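Heat shock protease HtrA (Thermotoga maritima, PDB 1L1J) is a heat-shock serine protease of the trypsin-like S1C family, seen here as its protease domain, and probably cleaves proteins as an ATP-independent endopeptidase. Local coordinates at residues Ile20-Thr25 and Asp80-Thr85; Lys91-Tyr96 and Lys109-Asp114. All blocks are in the same frame, centred on the assembly; numbering follows the deposited sequence.

Contact 1 of 2, residues Ile20-Thr25 and Asp80-Thr85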
loop_
_atom_site.group_PDB
_atom_site.type_symbol
_atom_site.label_atom_id
_atom_site.label_comp_id
_atom_site.label_asym_id
_atom_site.label_seq_id
_atom_site.Cartn_x
_atom_site.Cartn_y
_atom_site.Cartn_z
ATOM N N ILE A 20 -4.424 -4.845 6.245
ATOM C CA ILE A 20 -5.539 -5.438 5.529
ATOM C C ILE A 20 -5.401 -6.957 5.478
ATOM O O ILE A 20 -4.630 -7.505 4.684
ATOM C CB ILE A 20 -5.645 -4.866 4.100
ATOM C CG1 ILE A 20 -5.841 -3.350 4.174
ATOM C CG2 ILE A 20 -6.814 -5.506 3.367
ATOM C CD1 ILE A 20 -5.988 -2.679 2.845
ATOM N N ASP A 21 -6.147 -7.629 6.353
ATOM C CA ASP A 21 -6.127 -9.084 6.439
ATOM C C ASP A 21 -7.444 -9.667 5.945
ATOM O O ASP A 21 -8.520 -9.212 6.328
ATOM C CB ASP A 21 -5.827 -9.539 7.884
ATOM C CG ASP A 21 -6.629 -8.768 8.941
ATOM O OD1 ASP A 21 -6.662 -7.519 8.892
ATOM O OD2 ASP A 21 -7.210 -9.412 9.846
ATOM N N VAL A 22 -7.334 -10.670 5.078
ATOM C CA VAL A 22 -8.482 -11.339 4.471
ATOM C C VAL A 22 -8.433 -12.846 4.740
ATOM O O VAL A 22 -7.520 -13.535 4.275
ATOM C CB VAL A 22 -8.482 -11.088 2.943
ATOM C CG1 VAL A 22 -9.602 -11.875 2.268
ATOM C CG2 VAL A 22 -8.623 -9.601 2.676
ATOM N N VAL A 23 -9.418 -13.353 5.483
ATOM C CA VAL A 23 -9.473 -14.778 5.822
ATOM C C VAL A 23 -9.657 -15.680 4.594
ATOM O O VAL A 23 -10.111 -15.227 3.539
ATOM C CB VAL A 23 -10.607 -15.068 6.836
ATOM C CG1 VAL A 23 -10.645 -16.557 7.178
ATOM C CG2 VAL A 23 -10.392 -14.250 8.098
ATOM N N LYS A 24 -9.301 -16.956 4.733
ATOM C CA LYS A 24 -9.431 -17.883 3.618
ATOM C C LYS A 24 -10.829 -18.494 3.520
ATOM O O LYS A 24 -11.669 -18.296 4.404
ATOM C CB LYS A 24 -8.390 -18.998 3.715
ATOM C CG LYS A 24 -8.200 -19.739 2.404
ATOM C CD LYS A 24 -7.380 -20.990 2.593
ATOM C CE LYS A 24 -8.067 -21.966 3.561
ATOM N NZ LYS A 24 -9.376 -22.500 3.066
ATOM N N THR A 25 -11.059 -19.231 2.433
ATOM C CA THR A 25 -12.334 -19.887 2.150
ATOM C C THR A 25 -13.396 -18.839 1.814
ATOM O O THR A 25 -13.207 -17.660 2.196
ATOM C CB THR A 25 -12.843 -20.719 3.358
ATOM O OG1 THR A 25 -11.759 -21.472 3.919
ATOM C CG2 THR A 25 -13.948 -21.687 2.914
ATOM N N ASP A 80 -14.384 -10.971 -0.126
ATOM C CA ASP A 80 -15.666 -11.052 0.563
ATOM C C ASP A 80 -15.451 -10.714 2.034
ATOM O O ASP A 80 -16.228 -9.974 2.647
ATOM C CB ASP A 80 -16.206 -12.483 0.446
ATOM C CG ASP A 80 -15.205 -13.534 0.959
ATOM O OD1 ASP A 80 -15.027 -13.660 2.194
ATOM O OD2 ASP A 80 -14.585 -14.231 0.125
ATOM N N ASN A 81 -14.375 -11.275 2.579
ATOM C CA ASN A 81 -13.994 -11.102 3.972
ATOM C C ASN A 81 -12.775 -10.187 4.057
ATOM O O ASN A 81 -11.642 -10.638 3.902
ATOM C CB ASN A 81 -13.669 -12.474 4.576
ATOM C CG ASN A 81 -13.229 -12.389 6.022
ATOM O OD1 ASN A 81 -14.029 -12.104 6.918
ATOM N ND2 ASN A 81 -11.945 -12.629 6.257
ATOM N N ILE A 82 -13.012 -8.903 4.308
ATOM C CA ILE A 82 -11.925 -7.938 4.397
ATOM C C ILE A 82 -11.840 -7.317 5.780
ATOM O O ILE A 82 -12.791 -6.686 6.237
ATOM C CB ILE A 82 -12.117 -6.807 3.384
ATOM C CG1 ILE A 82 -12.375 -7.396 1.998
ATOM C CG2 ILE A 82 -10.890 -5.906 3.375
ATOM C CD1 ILE A 82 -12.749 -6.362 0.963
ATOM N N THR A 83 -10.691 -7.475 6.433
ATOM C CA THR A 83 -10.486 -6.926 7.772
ATOM C C THR A 83 -9.442 -5.796 7.770
ATOM O O THR A 83 -8.330 -5.958 7.263
ATOM C CB THR A 83 -10.031 -8.039 8.771
ATOM O OG1 THR A 83 -10.885 -9.188 8.642
ATOM C CG2 THR A 83 -10.095 -7.525 10.218
ATOM N N VAL A 84 -9.810 -4.651 8.337
ATOM C CA VAL A 84 -8.908 -3.509 8.404
ATOM C C VAL A 84 -8.512 -3.198 9.841
ATOM O O VAL A 84 -9.371 -2.992 10.698
ATOM C CB VAL A 84 -9.552 -2.252 7.776
ATOM C CG1 VAL A 84 -8.848 -0.989 8.265
ATOM C CG2 VAL A 84 -9.450 -2.339 6.269
ATOM N N THR A 85 -7.210 -3.159 10.103
ATOM C CA THR A 85 -6.729 -2.864 11.448
ATOM C C THR A 85 -5.975 -1.519 11.456
ATOM O O THR A 85 -5.200 -1.226 10.541
ATOM C CB THR A 85 -5.809 -4.004 11.962
ATOM O OG1 THR A 85 -6.432 -5.275 11.718
ATOM C CG2 THR A 85 -5.556 -3.847 13.455
#

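Contact 2 of 2, residues Lys91-Tyr96 and Lys109-Asp114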
loop_
_atom_site.group_PDB
_atom_site.type_symbol
_atom_site.label_atom_id
_atom_site.label_comp_id
_atom_site.label_asym_id
_atom_site.label_seq_id
_atom_site.Cartn_x
_atom_site.Cartn_y
_atom_site.Cartn_z
ATOM N N LYS A 91 -10.359 -2.227 15.167
ATOM C CA LYS A 91 -10.534 -3.060 13.976
ATOM C C LYS A 91 -11.823 -2.701 13.229
ATOM O O LYS A 91 -12.758 -2.148 13.818
ATOM C CB LYS A 91 -10.520 -4.546 14.366
ATOM C CG LYS A 91 -9.273 -4.947 15.154
ATOM C CD LYS A 91 -8.752 -6.351 14.829
ATOM C CE LYS A 91 -7.523 -6.681 15.710
ATOM N NZ LYS A 91 -6.913 -8.045 15.521
ATOM N N TYR A 92 -11.863 -2.982 11.929
ATOM C CA TYR A 92 -13.037 -2.658 11.122
ATOM C C TYR A 92 -13.295 -3.630 9.990
ATOM O O TYR A 92 -12.502 -4.533 9.710
ATOM C CB TYR A 92 -12.909 -1.269 10.492
ATOM C CG TYR A 92 -12.613 -0.158 11.458
ATOM C CD1 TYR A 92 -11.376 -0.071 12.084
ATOM C CD2 TYR A 92 -13.581 0.796 11.771
ATOM C CE1 TYR A 92 -11.105 0.933 12.998
ATOM C CE2 TYR A 92 -13.322 1.813 12.687
ATOM C CZ TYR A 92 -12.080 1.872 13.300
ATOM O OH TYR A 92 -11.813 2.850 14.230
ATOM N N ASP A 93 -14.426 -3.412 9.335
ATOM C CA ASP A 93 -14.836 -4.212 8.198
ATOM C C ASP A 93 -14.954 -3.247 7.045
ATOM O O ASP A 93 -15.655 -2.241 7.138
ATOM C CB ASP A 93 -16.179 -4.888 8.465
ATOM C CG ASP A 93 -16.030 -6.198 9.220
ATOM O OD1 ASP A 93 -15.771 -7.241 8.567
ATOM O OD2 ASP A 93 -16.160 -6.178 10.466
ATOM N N ALA A 94 -14.250 -3.554 5.965
ATOM C CA ALA A 94 -14.251 -2.705 4.792
ATOM C C ALA A 94 -15.145 -3.246 3.698
ATOM O O ALA A 94 -15.330 -4.463 3.563
ATOM C CB ALA A 94 -12.843 -2.569 4.267
ATOM N N GLU A 95 -15.676 -2.333 2.899
ATOM C CA GLU A 95 -16.540 -2.720 1.799
ATOM C C GLU A 95 -15.840 -2.452 0.478
ATOM O O GLU A 95 -15.507 -1.310 0.176
ATOM C CB GLU A 95 -17.837 -1.926 1.848
ATOM C CG GLU A 95 -18.952 -2.562 1.063
ATOM C CD GLU A 95 -20.177 -1.695 1.031
ATOM O OE1 GLU A 95 -21.281 -2.247 0.827
ATOM O OE2 GLU A 95 -20.028 -0.460 1.203
ATOM N N TYR A 96 -15.624 -3.499 -0.310
ATOM C CA TYR A 96 -14.955 -3.348 -1.594
ATOM C C TYR A 96 -15.681 -2.400 -2.560
ATOM O O TYR A 96 -16.524 -2.833 -3.350
ATOM C CB TYR A 96 -14.790 -4.705 -2.261
ATOM C CG TYR A 96 -14.084 -4.620 -3.588
ATOM C CD1 TYR A 96 -12.692 -4.664 -3.665
ATOM C CD2 TYR A 96 -14.807 -4.485 -4.774
ATOM C CE1 TYR A 96 -12.038 -4.579 -4.902
ATOM C CE2 TYR A 96 -14.164 -4.398 -6.009
ATOM C CZ TYR A 96 -12.782 -4.447 -6.070
ATOM O OH TYR A 96 -12.161 -4.377 -7.296
ATOM N N LYS A 109 -13.718 0.835 2.049
ATOM C CA LYS A 109 -14.479 1.751 2.900
ATOM C C LYS A 109 -14.812 1.213 4.301
ATOM O O LYS A 109 -15.360 0.114 4.464
ATOM C CB LYS A 109 -15.771 2.154 2.176
ATOM C CG LYS A 109 -16.648 3.141 2.927
ATOM C CD LYS A 109 -15.942 4.463 3.141
ATOM C CE LYS A 109 -16.893 5.499 3.722
ATOM N NZ LYS A 109 -17.464 5.094 5.045
ATOM N N ILE A 110 -14.478 2.019 5.305
ATOM C CA ILE A 110 -14.708 1.686 6.703
ATOM C C ILE A 110 -15.761 2.589 7.358
ATOM O O ILE A 110 -15.713 3.817 7.259
ATOM C CB ILE A 110 -13.380 1.761 7.493
ATOM C CG1 ILE A 110 -12.780 0.369 7.606
ATOM C CG2 ILE A 110 -13.599 2.341 8.868
ATOM C CD1 ILE A 110 -12.491 -0.254 6.292
ATOM N N LYS A 111 -16.713 1.961 8.035
ATOM C CA LYS A 111 -17.790 2.673 8.705
ATOM C C LYS A 111 -17.249 3.617 9.783
ATOM O O LYS A 111 -16.472 3.205 10.647
ATOM C CB LYS A 111 -18.760 1.661 9.325
ATOM C CG LYS A 111 -18.776 0.298 8.618
ATOM C CD LYS A 111 -19.958 -0.558 9.082
ATOM C CE LYS A 111 -19.801 -2.030 8.696
ATOM N NZ LYS A 111 -18.791 -2.734 9.542
ATOM N N ALA A 112 -17.668 4.879 9.724
ATOM C CA ALA A 112 -17.237 5.902 10.682
ATOM C C ALA A 112 -18.364 6.300 11.656
ATOM O O ALA A 112 -18.822 7.449 11.654
ATOM C CB ALA A 112 -16.732 7.140 9.921
ATOM N N SER A 113 -18.779 5.347 12.491
ATOM C CA SER A 113 -19.857 5.531 13.473
ATOM C C SER A 113 -20.113 6.974 13.910
ATOM O O SER A 113 -21.204 7.510 13.680
ATOM C CB SER A 113 -19.610 4.658 14.719
ATOM O OG SER A 113 -18.449 5.059 15.430
ATOM N N ASP A 114 -19.120 7.594 14.547
ATOM C CA ASP A 114 -19.252 8.978 15.011
ATOM C C ASP A 114 -18.195 9.901 14.398
ATOM O O ASP A 114 -18.489 10.681 13.484
ATOM C CB ASP A 114 -19.195 9.043 16.554
ATOM C CG ASP A 114 -17.942 8.383 17.137
ATOM O OD1 ASP A 114 -17.761 7.157 16.948
ATOM O OD2 ASP A 114 -17.145 9.095 17.793
HETATM O O HOH W 1 -16.244 -1.188 9.322
#

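Contact 1 of 2, residues Ile20-Thr25 and Asp80-Thr85
D21 places CG between its own backbone N and carbonyl carbon (chi1 45°), and T83 keeps OG1 beside its N (chi1 -48°) and CG2 anti to it, which turns CB and CG2 to the carboxylate. OD2 lies 3.3 Å from T83 CB, while OD1 comes within 3.6 Å of T85 OG1. The backbones form an antiparallel hydrogen-bonded pair: D21 N donates to T83 O at 2.9 Å, and T83 N returns a bond to D21 O at 2.8 Å. The next pair, I20 with V84, is non-hydrogen-bonded; there I20 CA approaches T83 O at 3.3 Å in a CA-H...O contact. Strands 17-23 and 83-85 are neighbours in the N-terminal beta-barrel of the chymotrypsin-like fold, where beta-branched I20, T83 and V84 suit extended backbone. The polar pair marks a partly exposed face. The opposite face is buried and suits isoleucines: I20 CG2 meets I82 CG2 at 4.1 Å, side by side, and V75 and V76 of helix 73-76, which also contains the predicted catalytic H74, pack on I20. An alanine at D21 would probably leave T83 CG2 less covered and cost K19 a long, weak ion pair, while the backbone pairing could remain.

Contact 2 of 2, residues Lys91-Tyr96 and Lys109-Asp114
E95 and K109 join their backbones in a surface contact where the chain leaving edge strand 91-93 meets the end of strand 105-109 and the loop after it. E95 N donates to K109 O at 2.9 Å, lying in the carbonyl plane on a lone pair. Beside it, I110 supplies the buried apolar part. Its side chain crosses that of Y92 at about a right angle, CG1 lying against Y92 CB and CG2 coming nearest ring atom CD2. A branched aliphatic residue suits this place, since I110 also packs on V84 and F117. The tyrosine ring has K111 O at its edge, CD2 to O 3.9 Å. Tyrosine suits the place because its ring carbons lie on I110 while its hydroxyl is hydrogen-bonded to S90. Toward solvent a water links the segments, accepting from D93 N at 2.9 Å and from K111 NZ at 3.0 Å. It spans the lysine amine and the D93 backbone; D93 OD2 and K111 NZ remain 4.4 Å apart, beyond a salt bridge, though their opposite charges may still attract weakly. K109 folds back, bent at chi2 (63°) and chi4, and its NZ reaches I110 O at 3.1 Å from above the carbonyl plane; Y68 adds a cation-pi contact. The chain just past edge strand 91-93 thus meets the end of 105-109, next to the opposite edge of the sheet, consistent with closure of the N-terminal barrel in trypsin-like proteases.

Contact 1 closes before contact 2 opens along the chain, and their centres are 12 Å apart on the same side of the chain's centre. Strands 83-85 and 91-93 follow one another and are neighbours in the antiparallel sheet, where V84 O and Y92 N probably form a hydrogen bond at 2.8 Å. Inside, V84 and I110 bring the two apolar clusters together. In series, therefore, strand 17-23 is paired to 83-85, that to 91-93, and the chain beyond 91-93 meets the end of 105-109. Together they lie on one flank of the N-terminal barrel, whose other parts bear the predicted catalytic H74 and D104; contact 2 lies away from these.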